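PDB 6T2R: beta-glycosidase from Bacteroides caccae, which hydrolyses beta-glycosidic bonds as a family 16 glycoside hydrolase, probably acting as an endo-beta-galactosidase on mucin O-glycans in the human gut. Local coordinates for residues R49-R52 with W57-T60. Residues are numbered along the deposited sequence; the frame is centred on the assembly and turned at random.
With SO4 (sulfate ion), chain C.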
# COMPACT_ATOMS: atom_id res chain seq x y z
N ARG A 49 -9.13 6.67 9.11
CA ARG A 49 -9.23 5.22 9.40
C ARG A 49 -10.05 4.56 8.30
O ARG A 49 -11.00 5.20 7.77
CB ARG A 49 -9.82 4.94 10.78
CG ARG A 49 -8.93 5.43 11.92
CD ARG A 49 -9.41 4.96 13.29
NE ARG A 49 -8.46 5.39 14.29
CZ ARG A 49 -8.63 5.33 15.61
NH1 ARG A 49 -9.70 4.80 16.15
NH2 ARG A 49 -7.68 5.77 16.40
N ILE A 50 -9.70 3.32 7.97
CA ILE A 50 -10.39 2.61 6.87
C ILE A 50 -11.63 1.95 7.45
O ILE A 50 -11.54 1.15 8.37
CB ILE A 50 -9.47 1.59 6.18
CG1 ILE A 50 -8.26 2.23 5.49
CG2 ILE A 50 -10.28 0.74 5.22
CD1 ILE A 50 -7.21 1.23 5.06
N PRO A 51 -12.81 2.14 6.83
CA PRO A 51 -14.01 1.45 7.29
C PRO A 51 -14.05 -0.02 6.86
O PRO A 51 -13.34 -0.42 5.91
CB PRO A 51 -15.14 2.26 6.64
CG PRO A 51 -14.54 2.81 5.36
CD PRO A 51 -13.06 2.96 5.63
N ARG A 52 -14.90 -0.78 7.55
CA ARG A 52 -15.35 -2.15 7.21
C ARG A 52 -15.82 -2.20 5.76
O ARG A 52 -16.50 -1.29 5.35
CB ARG A 52 -16.51 -2.54 8.14
CG ARG A 52 -16.92 -4.00 8.02
CD ARG A 52 -15.76 -4.94 8.21
NE ARG A 52 -15.07 -4.67 9.47
CZ ARG A 52 -15.53 -5.02 10.69
NH1 ARG A 52 -14.82 -4.76 11.78
NH2 ARG A 52 -16.69 -5.62 10.83
N TRP A 57 -9.78 -8.24 2.19
CA TRP A 57 -8.80 -7.30 2.77
C TRP A 57 -9.52 -6.39 3.76
O TRP A 57 -8.88 -6.00 4.74
CB TRP A 57 -8.08 -6.50 1.68
CG TRP A 57 -8.85 -5.34 1.14
CD1 TRP A 57 -9.65 -5.31 0.04
CD2 TRP A 57 -8.87 -4.01 1.68
NE1 TRP A 57 -10.15 -4.06 -0.16
CE2 TRP A 57 -9.68 -3.24 0.83
CE3 TRP A 57 -8.25 -3.40 2.77
CZ2 TRP A 57 -9.91 -1.88 1.04
CZ3 TRP A 57 -8.49 -2.05 3.00
CH2 TRP A 57 -9.29 -1.31 2.13
N GLN A 58 -10.78 -6.07 3.48
CA GLN A 58 -11.52 -4.99 4.18
C GLN A 58 -12.47 -5.56 5.25
O GLN A 58 -13.08 -4.76 5.97
CB GLN A 58 -12.25 -4.13 3.17
CG GLN A 58 -12.33 -2.68 3.61
CD GLN A 58 -13.14 -1.88 2.64
OE1 GLN A 58 -13.54 -2.41 1.60
NE2 GLN A 58 -13.38 -0.62 2.97
N ASN A 59 -12.61 -6.90 5.27
CA ASN A 59 -13.32 -7.73 6.27
C ASN A 59 -13.20 -7.28 7.72
O ASN A 59 -14.14 -7.54 8.48
CB ASN A 59 -12.62 -9.08 6.44
CG ASN A 59 -13.40 -10.06 5.65
OD1 ASN A 59 -14.41 -9.64 5.16
ND2 ASN A 59 -12.96 -11.28 5.55
N THR A 60 -12.00 -6.90 8.11
CA THR A 60 -11.60 -6.79 9.53
C THR A 60 -11.43 -5.33 9.91
O THR A 60 -11.12 -5.06 11.11
CB THR A 60 -10.31 -7.60 9.70
OG1 THR A 60 -9.37 -7.09 8.74
CG2 THR A 60 -10.56 -9.08 9.52
S SO4 C . -17.51 -5.69 14.44
O1 SO4 C . -16.35 -4.86 14.46
O2 SO4 C . -17.72 -6.34 15.74
O3 SO4 C . -18.65 -4.87 14.14
O4 SO4 C . -17.36 -6.72 13.44
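The long loop between strands 48-49 and 68-71 of this family 16 glycoside hydrolase, whose antiparallel strands form a beta-sandwich (jelly roll), folds back on itself where Ile50, Pro51 and Arg52 meet Trp57 to Thr60. One hydrogen bond joins the segments: Gln58 NE2 donates to Pro51 O at 2.9 Å. The bond is bent, 140° at the hydrogen, and NE2 sits above the carbonyl plane instead of on a lone pair; Gln58 CG also lies 3.4 Å from Pro51 O. Next to this bond, Ile50 CG2, placed anti to the backbone N, reaches Trp57 CH2 at 3.8 Å, the two side chains crossing at about a right angle. Gln58 CB rests over the centre of one indole face, and Trp127 makes an edge-to-face contact with the same ring. At the other end Arg52 starts away from 57-60, but the bend at chi2 (53°) brings its CD to 3.1 Å from Asn59 O, and a second bend at chi3 turns the guanidinium on toward a sulfate, probably from the crystallisation liquor. The sulfur lies in the guanidinium plane at its edge: Arg52 NH1 binds sulfate O1 at 3.1 Å and NH2 its O4 at 2.9 Å, with Asn82, Asn84 and Ala90 N as further donors. Gripped by Gln61 O at NE and by the sulfate at NH1 and NH2, with Asn59 O over one face, the guanidinium is fixed in orientation, and the anion probably balances its charge in this crystal.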